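Local coordinates for protein enzyme subtilase SubTY from Bacillus sp. TY145 (Bacillus sp., PDB 5FFN) that probably hydrolyses peptide bonds in proteins as a calcium-binding serine endopeptidase of the subtilase family, at residues A[43-48]-A[79-84]; A[176-181]-A[222-227]; A[188-193]-A[228-233]; A[287-292]-A[305-310]. All coordinates share one frame; numbering follows the deposited sequence.

Contact 1. Residues A[43-48]-A[79-84]; sequences LDLAGS and TVLAHG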
loop_
_atom_site.group_PDB
_atom_site.type_symbol
_atom_site.label_atom_id
_atom_site.label_comp_id
_atom_site.label_asym_id
_atom_site.label_seq_id
_atom_site.Cartn_x
_atom_site.Cartn_y
_atom_site.Cartn_z
ATOM N N LEU A 43 -5.849 19.650 -7.343
ATOM C CA LEU A 43 -5.981 19.933 -8.771
ATOM C C LEU A 43 -5.768 18.689 -9.628
ATOM O O LEU A 43 -6.416 18.505 -10.636
ATOM C CB LEU A 43 -4.997 21.003 -9.178
ATOM C CG LEU A 43 -5.429 22.440 -8.881
ATOM C CD1 LEU A 43 -4.313 23.361 -9.240
ATOM C CD2 LEU A 43 -6.671 22.781 -9.661
ATOM N N ASP A 44 -4.890 17.806 -9.164
ATOM C CA ASP A 44 -4.598 16.567 -9.901
ATOM C C ASP A 44 -5.551 15.416 -9.598
ATOM O O ASP A 44 -5.472 14.381 -10.237
ATOM C CB ASP A 44 -3.140 16.184 -9.676
ATOM C CG ASP A 44 -2.167 17.260 -10.123
ATOM O OD1 ASP A 44 -2.554 18.154 -10.937
ATOM O OD2 ASP A 44 -1.004 17.218 -9.695
ATOM N N LEU A 45 -6.454 15.593 -8.629
ATOM C CA LEU A 45 -7.490 14.623 -8.352
ATOM C C LEU A 45 -8.911 15.088 -8.668
ATOM O O LEU A 45 -9.853 14.305 -8.609
ATOM C CB LEU A 45 -7.399 14.191 -6.857
ATOM C CG LEU A 45 -6.059 13.634 -6.383
ATOM C CD1 LEU A 45 -6.167 13.246 -4.908
ATOM C CD2 LEU A 45 -5.621 12.411 -7.219
ATOM N N ALA A 46 -9.076 16.357 -9.042
ATOM C CA ALA A 46 -10.379 16.942 -9.148
ATOM C C ALA A 46 -11.233 16.181 -10.108
ATOM O O ALA A 46 -10.784 15.829 -11.191
ATOM C CB ALA A 46 -10.269 18.417 -9.548
ATOM N N GLY A 47 -12.460 15.907 -9.683
ATOM C CA GLY A 47 -13.460 15.228 -10.495
ATOM C C GLY A 47 -13.316 13.721 -10.541
ATOM O O GLY A 47 -14.171 13.013 -11.114
ATOM N N SER A 48 -12.293 13.196 -9.880
ATOM C CA SER A 48 -12.098 11.736 -9.865
ATOM C C SER A 48 -12.916 11.018 -8.808
ATOM O O SER A 48 -13.307 9.870 -9.010
ATOM C CB SER A 48 -10.613 11.376 -9.701
ATOM O OG SER A 48 -10.066 11.811 -8.457
ATOM N N THR A 79 -0.831 8.328 -6.715
ATOM C CA THR A 79 -0.007 7.322 -7.409
ATOM C C THR A 79 -0.930 6.477 -8.254
ATOM O O THR A 79 -0.594 6.133 -9.398
ATOM C CB THR A 79 0.849 6.508 -6.390
ATOM O OG1 THR A 79 1.839 7.348 -5.744
ATOM C CG2 THR A 79 1.570 5.350 -7.085
ATOM N N VAL A 80 -2.133 6.173 -7.731
ATOM C CA VAL A 80 -3.091 5.401 -8.489
ATOM C C VAL A 80 -3.535 6.157 -9.756
ATOM O O VAL A 80 -3.570 5.598 -10.884
ATOM C CB VAL A 80 -4.344 5.056 -7.669
ATOM C CG1 VAL A 80 -5.365 4.315 -8.499
ATOM C CG2 VAL A 80 -4.008 4.188 -6.462
ATOM N N LEU A 81 -3.946 7.405 -9.556
ATOM C CA LEU A 81 -4.773 8.021 -10.578
ATOM C C LEU A 81 -4.683 9.539 -10.747
ATOM O O LEU A 81 -5.584 10.090 -11.376
ATOM C CB LEU A 81 -6.226 7.543 -10.458
ATOM C CG LEU A 81 -6.895 7.563 -9.066
ATOM C CD1 LEU A 81 -7.009 8.986 -8.498
ATOM C CD2 LEU A 81 -8.257 6.932 -9.124
ATOM N N ALA A 82 -3.640 10.190 -10.242
ATOM C CA ALA A 82 -3.518 11.651 -10.506
ATOM C C ALA A 82 -3.468 11.847 -12.036
ATOM O O ALA A 82 -2.863 11.039 -12.791
ATOM C CB ALA A 82 -2.310 12.241 -9.857
ATOM N N HIS A 83 -4.105 12.931 -12.491
ATOM C CA HIS A 83 -4.364 13.101 -13.921
ATOM C C HIS A 83 -3.762 14.392 -14.539
ATOM O O HIS A 83 -4.152 14.765 -15.629
ATOM C CB HIS A 83 -5.872 12.990 -14.185
ATOM C CG HIS A 83 -6.706 13.935 -13.375
ATOM N ND1 HIS A 83 -6.371 15.261 -13.219
ATOM C CD2 HIS A 83 -7.849 13.747 -12.679
ATOM C CE1 HIS A 83 -7.281 15.853 -12.469
ATOM N NE2 HIS A 83 -8.179 14.956 -12.114
ATOM N N GLY A 84 -2.815 15.002 -13.849
ATOM C CA GLY A 84 -2.052 16.162 -14.309
ATOM C C GLY A 84 -2.784 17.499 -14.176
ATOM O O GLY A 84 -2.208 18.543 -14.475
#

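Contact 2. Residues A[176-181]-A[222-227]; sequences NTIGFP and QERDIE. With CA (calcium ion), chain C.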
loop_
_atom_site.group_PDB
_atom_site.type_symbol
_atom_site.label_atom_id
_atom_site.label_comp_id
_atom_site.label_asym_id
_atom_site.label_seq_id
_atom_site.Cartn_x
_atom_site.Cartn_y
_atom_site.Cartn_z
ATOM N N ASN A 176 10.070 -13.795 6.651
ATOM C CA ASN A 176 8.759 -14.081 7.253
ATOM C C ASN A 176 8.205 -12.978 8.130
ATOM O O ASN A 176 7.564 -13.241 9.153
ATOM C CB ASN A 176 8.789 -15.392 8.060
ATOM C CG ASN A 176 7.445 -16.089 8.065
ATOM O OD1 ASN A 176 6.570 -15.719 7.295
ATOM N ND2 ASN A 176 7.280 -17.104 8.905
ATOM N N THR A 177 8.451 -11.745 7.727
ATOM C CA THR A 177 7.988 -10.549 8.423
ATOM C C THR A 177 6.763 -9.899 7.746
ATOM O O THR A 177 6.289 -8.839 8.201
ATOM C CB THR A 177 9.133 -9.498 8.513
ATOM O OG1 THR A 177 9.771 -9.329 7.240
ATOM C CG2 THR A 177 10.218 -9.920 9.565
ATOM N N ILE A 178 6.287 -10.520 6.661
ATOM C CA ILE A 178 5.078 -10.060 5.936
ATOM C C ILE A 178 3.948 -9.798 6.940
ATOM O O ILE A 178 3.773 -10.560 7.902
ATOM C CB ILE A 178 4.683 -11.095 4.829
ATOM C CG1 ILE A 178 3.566 -10.561 3.916
ATOM C CG2 ILE A 178 4.291 -12.417 5.446
ATOM C CD1 ILE A 178 3.240 -11.511 2.720
ATOM N N GLY A 179 3.210 -8.721 6.745
ATOM C CA GLY A 179 2.008 -8.433 7.547
ATOM C C GLY A 179 0.703 -8.610 6.767
ATOM O O GLY A 179 0.657 -9.207 5.678
ATOM N N PHE A 180 -0.349 -8.127 7.382
ATOM C CA PHE A 180 -1.733 -8.382 6.986
ATOM C C PHE A 180 -2.496 -7.056 6.924
ATOM O O PHE A 180 -2.285 -6.191 7.774
ATOM C CB PHE A 180 -2.385 -9.363 7.987
ATOM C CG PHE A 180 -1.723 -10.699 7.971
ATOM C CD1 PHE A 180 -0.565 -10.915 8.733
ATOM C CD2 PHE A 180 -2.178 -11.709 7.119
ATOM C CE1 PHE A 180 0.109 -12.148 8.650
ATOM C CE2 PHE A 180 -1.517 -12.938 7.051
ATOM C CZ PHE A 180 -0.370 -13.147 7.812
ATOM N N PRO A 181 -3.441 -6.927 5.981
ATOM C CA PRO A 181 -3.963 -8.020 5.130
ATOM C C PRO A 181 -3.161 -8.486 3.930
ATOM O O PRO A 181 -3.600 -9.416 3.262
ATOM C CB PRO A 181 -5.321 -7.430 4.642
ATOM C CG PRO A 181 -5.058 -6.034 4.575
ATOM C CD PRO A 181 -4.201 -5.687 5.760
ATOM N N GLN A 222 0.242 -18.846 -1.206
ATOM C CA GLN A 222 -0.258 -19.234 0.115
ATOM C C GLN A 222 -0.257 -18.007 1.025
ATOM O O GLN A 222 0.241 -16.929 0.669
ATOM C CB GLN A 222 0.579 -20.377 0.734
ATOM C CG GLN A 222 0.482 -21.726 -0.023
ATOM C CD GLN A 222 1.463 -21.885 -1.190
ATOM O OE1 GLN A 222 2.577 -21.353 -1.177
ATOM N NE2 GLN A 222 1.045 -22.650 -2.203
ATOM N N GLU A 223 -0.901 -18.147 2.176
ATOM C CA GLU A 223 -0.794 -17.132 3.207
ATOM C C GLU A 223 0.692 -16.893 3.536
ATOM O O GLU A 223 1.481 -17.846 3.586
ATOM C CB GLU A 223 -1.571 -17.566 4.436
ATOM C CG GLU A 223 -1.737 -16.498 5.460
ATOM C CD GLU A 223 -2.790 -16.875 6.502
ATOM O OE1 GLU A 223 -3.958 -16.476 6.382
ATOM O OE2 GLU A 223 -2.398 -17.569 7.427
ATOM N N ARG A 224 1.058 -15.608 3.677
ATOM C CA ARG A 224 2.420 -15.133 4.026
ATOM C C ARG A 224 3.360 -15.133 2.789
ATOM O O ARG A 224 4.571 -14.988 2.931
ATOM C CB ARG A 224 3.040 -15.904 5.198
ATOM C CG ARG A 224 2.176 -15.975 6.460
ATOM C CD ARG A 224 2.988 -16.574 7.620
ATOM N NE ARG A 224 3.963 -15.619 8.134
ATOM C CZ ARG A 224 3.687 -14.685 9.040
ATOM N NH1 ARG A 224 2.477 -14.567 9.571
ATOM N NH2 ARG A 224 4.634 -13.840 9.416
ATOM N N ASP A 225 2.793 -15.183 1.575
ATOM C CA ASP A 225 3.606 -15.054 0.387
ATOM C C ASP A 225 3.505 -13.642 -0.189
ATOM O O ASP A 225 2.415 -13.064 -0.316
ATOM C CB ASP A 225 3.176 -16.016 -0.718
ATOM C CG ASP A 225 3.517 -17.477 -0.439
ATOM O OD1 ASP A 225 4.216 -17.800 0.522
ATOM O OD2 ASP A 225 3.021 -18.285 -1.229
ATOM N N ILE A 226 4.656 -13.101 -0.574
ATOM C CA ILE A 226 4.702 -11.874 -1.369
ATOM C C ILE A 226 4.243 -12.204 -2.787
ATOM O O ILE A 226 4.560 -13.244 -3.330
ATOM C CB ILE A 226 6.160 -11.261 -1.490
ATOM C CG1 ILE A 226 6.734 -11.047 -0.092
ATOM C CG2 ILE A 226 6.197 -10.031 -2.376
ATOM C CD1 ILE A 226 6.005 -9.946 0.685
ATOM N N GLU A 227 3.473 -11.331 -3.381
ATOM C CA GLU A 227 2.961 -11.603 -4.755
ATOM C C GLU A 227 3.738 -10.868 -5.869
ATOM O O GLU A 227 4.171 -11.474 -6.848
ATOM C CB GLU A 227 1.465 -11.306 -4.792
ATOM C CG GLU A 227 0.741 -11.811 -6.026
ATOM C CD GLU A 227 -0.722 -12.197 -5.720
ATOM O OE1 GLU A 227 -1.066 -12.434 -4.532
ATOM O OE2 GLU A 227 -1.521 -12.277 -6.663
HETATM CA CA CA C . 3.918 -19.972 -2.581
HETATM O O HOH W 1 4.942 -18.239 -3.723
#

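Contact 3. Residues A[188-193]-A[228-233]; sequences VAVAAL and VSAPGA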
loop_
_atom_site.group_PDB
_atom_site.type_symbol
_atom_site.label_atom_id
_atom_site.label_comp_id
_atom_site.label_asym_id
_atom_site.label_seq_id
_atom_site.Cartn_x
_atom_site.Cartn_y
_atom_site.Cartn_z
ATOM N N VAL A 188 -3.460 -9.370 -2.822
ATOM C CA VAL A 188 -2.176 -9.261 -3.522
ATOM C C VAL A 188 -1.188 -8.458 -2.640
ATOM O O VAL A 188 -1.346 -7.250 -2.510
ATOM C CB VAL A 188 -2.349 -8.547 -4.880
ATOM C CG1 VAL A 188 -1.011 -8.394 -5.564
ATOM C CG2 VAL A 188 -3.358 -9.304 -5.744
ATOM N N ALA A 189 -0.192 -9.143 -2.071
ATOM C CA ALA A 189 0.853 -8.525 -1.204
ATOM C C ALA A 189 1.876 -7.853 -2.086
ATOM O O ALA A 189 2.509 -8.504 -2.956
ATOM C CB ALA A 189 1.559 -9.586 -0.337
ATOM N N VAL A 190 2.121 -6.580 -1.834
ATOM C CA VAL A 190 3.014 -5.820 -2.676
ATOM C C VAL A 190 4.285 -5.414 -1.889
ATOM O O VAL A 190 4.207 -4.703 -0.860
ATOM C CB VAL A 190 2.341 -4.584 -3.266
ATOM C CG1 VAL A 190 3.316 -3.844 -4.212
ATOM C CG2 VAL A 190 1.082 -4.934 -4.031
ATOM N N ALA A 191 5.422 -5.907 -2.379
ATOM C CA ALA A 191 6.762 -5.540 -1.852
ATOM C C ALA A 191 7.231 -4.232 -2.495
ATOM O O ALA A 191 6.781 -3.886 -3.579
ATOM C CB ALA A 191 7.790 -6.660 -2.170
ATOM N N ALA A 192 8.182 -3.539 -1.851
ATOM C CA ALA A 192 8.653 -2.233 -2.325
ATOM C C ALA A 192 10.055 -2.398 -2.961
ATOM O O ALA A 192 10.996 -2.908 -2.303
ATOM C CB ALA A 192 8.756 -1.245 -1.167
ATOM N N LEU A 193 10.150 -1.945 -4.207
ATOM C CA LEU A 193 11.414 -1.731 -4.908
ATOM C C LEU A 193 11.950 -0.318 -4.586
ATOM O O LEU A 193 11.190 0.632 -4.427
ATOM C CB LEU A 193 11.258 -1.844 -6.419
ATOM C CG LEU A 193 10.663 -3.162 -6.978
ATOM C CD1 LEU A 193 10.379 -3.108 -8.449
ATOM C CD2 LEU A 193 11.589 -4.272 -6.603
ATOM N N VAL A 228 3.910 -9.565 -5.712
ATOM C CA VAL A 228 4.522 -8.738 -6.730
ATOM C C VAL A 228 5.293 -7.629 -6.015
ATOM O O VAL A 228 5.073 -7.385 -4.825
ATOM C CB VAL A 228 3.488 -8.123 -7.697
ATOM C CG1 VAL A 228 2.789 -9.221 -8.495
ATOM C CG2 VAL A 228 2.555 -7.188 -6.952
ATOM N N SER A 229 6.148 -6.974 -6.787
ATOM C CA SER A 229 6.950 -5.868 -6.327
ATOM C C SER A 229 6.673 -4.642 -7.202
ATOM O O SER A 229 6.334 -4.772 -8.399
ATOM C CB SER A 229 8.416 -6.218 -6.449
ATOM O OG SER A 229 8.731 -7.324 -5.639
ATOM N N ALA A 230 6.795 -3.444 -6.602
ATOM C CA ALA A 230 6.613 -2.183 -7.350
ATOM C C ALA A 230 7.385 -1.044 -6.654
ATOM O O ALA A 230 7.782 -1.184 -5.500
ATOM C CB ALA A 230 5.145 -1.831 -7.515
ATOM N N PRO A 231 7.610 0.078 -7.383
ATOM C CA PRO A 231 8.315 1.241 -6.833
ATOM C C PRO A 231 7.723 1.697 -5.497
ATOM O O PRO A 231 6.507 1.988 -5.404
ATOM C CB PRO A 231 8.125 2.336 -7.905
ATOM C CG PRO A 231 8.036 1.564 -9.188
ATOM C CD PRO A 231 7.211 0.309 -8.786
ATOM N N GLY A 232 8.571 1.723 -4.462
ATOM C CA GLY A 232 8.121 2.061 -3.125
ATOM C C GLY A 232 9.010 2.992 -2.310
ATOM O O GLY A 232 8.584 3.444 -1.263
ATOM N N ALA A 233 10.195 3.327 -2.821
ATOM C CA ALA A 233 11.157 4.175 -2.077
ATOM C C ALA A 233 11.299 5.512 -2.800
ATOM O O ALA A 233 11.499 5.554 -4.020
ATOM C CB ALA A 233 12.488 3.467 -1.914
#

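Contact 4. Residues A[287-292]-A[305-310]; sequences YDIKGG and FGYPRV. With CA (calcium ion), chain D.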
loop_
_atom_site.group_PDB
_atom_site.type_symbol
_atom_site.label_atom_id
_atom_site.label_comp_id
_atom_site.label_asym_id
_atom_site.label_seq_id
_atom_site.Cartn_x
_atom_site.Cartn_y
_atom_site.Cartn_z
ATOM N N TYR A 287 9.291 -9.824 -15.528
ATOM C CA TYR A 287 10.358 -9.080 -14.862
ATOM C C TYR A 287 10.679 -9.697 -13.516
ATOM O O TYR A 287 10.332 -9.182 -12.457
ATOM C CB TYR A 287 10.001 -7.597 -14.781
ATOM C CG TYR A 287 9.859 -6.991 -16.138
ATOM C CD1 TYR A 287 10.981 -6.673 -16.892
ATOM C CD2 TYR A 287 8.598 -6.844 -16.755
ATOM C CE1 TYR A 287 10.882 -6.172 -18.151
ATOM C CE2 TYR A 287 8.500 -6.321 -18.033
ATOM C CZ TYR A 287 9.659 -5.985 -18.724
ATOM O OH TYR A 287 9.642 -5.476 -19.988
ATOM N N ASP A 288 11.348 -10.845 -13.573
ATOM C CA ASP A 288 11.884 -11.518 -12.410
ATOM C C ASP A 288 12.776 -10.527 -11.634
ATOM O O ASP A 288 13.577 -9.836 -12.244
ATOM C CB ASP A 288 12.700 -12.731 -12.863
ATOM C CG ASP A 288 13.124 -13.656 -11.715
ATOM O OD1 ASP A 288 12.670 -13.492 -10.549
ATOM O OD2 ASP A 288 13.927 -14.604 -11.979
ATOM N N ILE A 289 12.592 -10.386 -10.331
ATOM C CA ILE A 289 13.484 -9.507 -9.514
ATOM C C ILE A 289 14.508 -10.371 -8.799
ATOM O O ILE A 289 14.181 -11.404 -8.175
ATOM C CB ILE A 289 12.649 -8.617 -8.539
ATOM C CG1 ILE A 289 11.722 -7.679 -9.325
ATOM C CG2 ILE A 289 13.516 -7.878 -7.504
ATOM C CD1 ILE A 289 12.418 -6.423 -10.030
ATOM N N LYS A 290 15.781 -9.970 -8.893
ATOM C CA LYS A 290 16.897 -10.745 -8.368
ATOM C C LYS A 290 17.769 -9.932 -7.392
ATOM O O LYS A 290 18.746 -10.467 -6.853
ATOM C CB LYS A 290 17.758 -11.200 -9.541
ATOM C CG LYS A 290 17.019 -12.218 -10.448
ATOM C CD LYS A 290 18.008 -12.987 -11.309
ATOM C CE LYS A 290 18.094 -12.418 -12.677
ATOM N NZ LYS A 290 19.303 -12.946 -13.462
ATOM N N GLY A 291 17.422 -8.667 -7.205
ATOM C CA GLY A 291 18.167 -7.760 -6.353
ATOM C C GLY A 291 17.526 -7.582 -4.992
ATOM O O GLY A 291 16.275 -7.454 -4.891
ATOM N N GLY A 292 18.359 -7.552 -3.947
ATOM C CA GLY A 292 17.890 -7.349 -2.595
ATOM C C GLY A 292 18.015 -8.584 -1.737
ATOM O O GLY A 292 18.198 -9.708 -2.232
ATOM N N PHE A 305 6.639 -12.901 -7.306
ATOM C CA PHE A 305 6.683 -13.374 -8.656
ATOM C C PHE A 305 7.484 -12.458 -9.559
ATOM O O PHE A 305 7.906 -12.878 -10.635
ATOM C CB PHE A 305 5.280 -13.497 -9.277
ATOM C CG PHE A 305 4.389 -14.595 -8.704
ATOM C CD1 PHE A 305 4.641 -15.208 -7.477
ATOM C CD2 PHE A 305 3.211 -14.941 -9.383
ATOM C CE1 PHE A 305 3.768 -16.192 -6.941
ATOM C CE2 PHE A 305 2.361 -15.918 -8.865
ATOM C CZ PHE A 305 2.616 -16.533 -7.661
ATOM N N GLY A 306 7.713 -11.224 -9.119
ATOM C CA GLY A 306 8.462 -10.282 -9.917
ATOM C C GLY A 306 7.791 -8.933 -9.907
ATOM O O GLY A 306 7.023 -8.574 -8.991
ATOM N N TYR A 307 8.087 -8.184 -10.949
ATOM C CA TYR A 307 7.661 -6.797 -11.111
ATOM C C TYR A 307 6.728 -6.610 -12.309
ATOM O O TYR A 307 7.201 -6.497 -13.447
ATOM C CB TYR A 307 8.930 -5.945 -11.252
ATOM C CG TYR A 307 8.743 -4.459 -11.478
ATOM C CD1 TYR A 307 7.515 -3.811 -11.236
ATOM C CD2 TYR A 307 9.835 -3.661 -11.908
ATOM C CE1 TYR A 307 7.342 -2.446 -11.453
ATOM C CE2 TYR A 307 9.696 -2.287 -12.090
ATOM C CZ TYR A 307 8.435 -1.669 -11.839
ATOM O OH TYR A 307 8.221 -0.324 -12.045
ATOM N N PRO A 308 5.402 -6.535 -12.069
ATOM C CA PRO A 308 4.464 -6.372 -13.204
ATOM C C PRO A 308 4.494 -4.931 -13.731
ATOM O O PRO A 308 4.474 -3.944 -12.948
ATOM C CB PRO A 308 3.106 -6.684 -12.587
ATOM C CG PRO A 308 3.261 -6.203 -11.122
ATOM C CD PRO A 308 4.700 -6.470 -10.772
ATOM N N ARG A 309 4.556 -4.818 -15.039
ATOM C CA ARG A 309 4.679 -3.527 -15.694
ATOM C C ARG A 309 3.709 -3.343 -16.844
ATOM O O ARG A 309 3.038 -4.283 -17.289
ATOM C CB ARG A 309 6.135 -3.376 -16.152
ATOM C CG ARG A 309 7.164 -3.572 -15.062
ATOM C CD ARG A 309 8.610 -3.576 -15.545
ATOM N NE ARG A 309 9.175 -2.230 -15.682
ATOM C CZ ARG A 309 10.450 -2.025 -16.033
ATOM N NH1 ARG A 309 11.241 -3.061 -16.305
ATOM N NH2 ARG A 309 10.962 -0.805 -16.091
ATOM N N VAL A 310 3.660 -2.125 -17.381
ATOM C CA VAL A 310 2.818 -1.836 -18.561
ATOM C C VAL A 310 3.294 -2.639 -19.765
ATOM O O VAL A 310 2.503 -3.150 -20.549
ATOM C CB VAL A 310 2.814 -0.295 -18.861
ATOM C CG1 VAL A 310 2.087 0.030 -20.169
ATOM C CG2 VAL A 310 2.145 0.437 -17.720
HETATM CA CA CA D . 12.943 -13.408 -8.175
HETATM O O HOH W 2 10.026 -14.481 -10.989
HETATM O O HOH W 3 10.868 -12.189 -8.356
#

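Contact 1. Residues A[43-48]-A[79-84]
At His83, CG stands between the backbone N and the carbonyl carbon (chi1 55°); the imidazole beyond it lies against the main chain of residues 43-48. Asp44 O sits over the centre of the ring, 3.1 Å above its plane. The same oxygen accepts a hydrogen bond from the backbone, His83 N to Asp44 O at 3.0 Å with 155° at the hydrogen, so one carbonyl meets both the main chain and the ring face of a single residue. At the ring edge His83 NE2 donates to Ala46 O over 2.9 Å, the acceptor lying 17° out of the imidazole plane. His83 ND1 is hydrogen-bonded to Gly85 N, and with both nitrogens engaged the rotation of the ring is probably fixed. An alanine in place of the histidine would probably leave Ala46 O without this donor and open a gap over Asp44 O where the ring had been.

Ala46 and Gly47 are the central pair of a type II beta turn, Leu45 to Ser48, which leads into strand 49-54 of the central sheet. The partner segment is the tail of helix 72-81, which in subtilases carries the catalytic histidine, and the loop after it. Leu45 CD2 touches Leu81 CD1 at 3.9 Å, the two side chains crossing at about a right angle, and reaches Ala82 CA at 4.0 Å. Asp44 CB packs on Ala82 CB at 4.0 Å, while OD2 of the aspartate is hydrogen-bonded to Tyr244 OH and Val91 N.

Contact 2. Residues A[176-181]-A[222-227]
Glu223 and Arg224, the central pair of a type II beta turn from Gln222 to Asp225, reach across to Asn176, Ile178 and Phe180; the turn itself is anchored at a calcium site. Gln222 OE1 binds the ion at 2.4 Å, and Gln222 N donates to Asp225 OD2 at 2.8 Å, meeting that oxygen from above the carboxylate plane. Glu223 lays CG at the edge of the Phe180 ring, 3.9 Å from CE2, and its carboxylate makes a salt bridge with Lys146. Arg224 bends at chi3 (74°), which sets NE opposite Asn176 OD1 for a nearly straight bond of 2.7 Å (175°). Its NH2 donates to Asn176 O at 3.0 Å from well above the carbonyl plane, so the guanidinium grips one residue side-on through two nitrogens. Ile178 CG2 lies over one guanidinium face, offset toward its rim, and NH1 lies at the Phe180 ring edge, in the ring plane. Asp225 OD2 joins Gln222 on the calcium ion at 2.3 Å; Thr215, Asp218, Ile220 and a water complete the site. Asp225 O meets Ile178 CD1 at 3.5 Å. Ile226 then slides past Ile178 in the opposite direction, CD1 to CD1 at 3.8 Å.

Contact 3. Residues A[188-193]-A[228-233]
Leu193 N donates to Ala230 O at 2.8 Å with 174° at the hydrogen, and Leu193 O receives Gly232 N at 2.8 Å. The ladder runs back through Ala230 N to Ala191 O at 3.1 Å, Ala191 N to Val228 O at 2.9 Å and Val228 N to Ala189 O at 3.3 Å. Ala191 thus bonds, through its N and its O, to Val228 and Ala230, the residues flanking its partner Ser229, as in a parallel pairing, here with the strand directions 41° apart. Gly232 fits because a CB on it would run into Ala192 CB. On the side-chain face of Ala191 and Leu193, Leu193 CD2 rests on Ser229 CB at 3.7 Å, Leu193 also touches Tyr307, and Ser229 OG bonds to Ser303 O. An alanine in place of the leucine would probably open a gap beside Ser229 CB and Tyr307, since CG, CD1 and CD2 would be gone. On the other face Val228 CG2 meets Val190 CG2 and Val188 CG1, each at 4.0 Å. There helix 250-267 packs on Val190 and Ala230, and helix 273-286 on Val188 and Val228, making this a parallel pair of the central sheet of the subtilisin-like alpha/beta fold.

Contact 4. Residues A[287-292]-A[305-310]
Tyr287 and Tyr307 form the tight middle of this contact, where Tyr307 N donates to Tyr287 O at 2.9 Å with 153° at the hydrogen. The segments can come this close at Gly306, where a CB would collide with Tyr287 O. Beside this bond Ile289 CD1 packs on Tyr307 CB at 3.7 Å. Gly306, Tyr307 and Ile289 are all buried, and strand 201-204 lies against Ile289.

Toward Arg309 the contact becomes partly exposed. The arginine chain is extended at chi2 (173°), which carries CD over the Tyr287 face, 3.7 Å from the ring centroid, in a CH-pi contact. Arg309 CZ stands over the same face, 4.7 Å from the centroid of the Tyr287 ring, as a cation-pi pair. The guanidinium is nevertheless steeply turned, its plane 73° from that of the ring, so no flat stack forms. Tyr307 CE2 lies over one guanidinium face, offset toward its rim, and NH2 is bonded to Ser13 O. Tyr287 OH bonds to the C-terminal carboxylate of Lys311.

At the opposite end, direct contact gives way to water. One water donates to Phe305 O at 2.7 Å and weakly to Asp288 OD1, bridging the segments; another accepts from Ile289 N and binds calcium. Asp288 OD1 and Ile289 O each hold that calcium ion at 2.4 Å. Gly296, Gly298 and Asp300 complete the coordination, making this a calcium-binding loop after helix 273-286, one of the metal sites commonly found on the loops of subtilases.

Overall arrangement
From the N terminus, contact 1 closes first, drawing the loop ahead of strand 49-54 onto the end of helix 72-81; it lies across the chain's centre from contacts 2 and 3. Those two cross, since their segments alternate: 176-181 and 188-193 precede 222-227 and 228-233, so the calcium-anchored turn before strand 228-231 and the loop before strand 188-194 are held beside the paired strands. Glu227 N probably bonds to Ala189 O, joining them. Contact 4 follows in series and closes a short calcium loop near the C terminus. It touches both predecessors through probable backbone bonds, Phe305 N to Glu227 O and Ser229 N to Gly306 O, tying the C-terminal tail to strand 228-231.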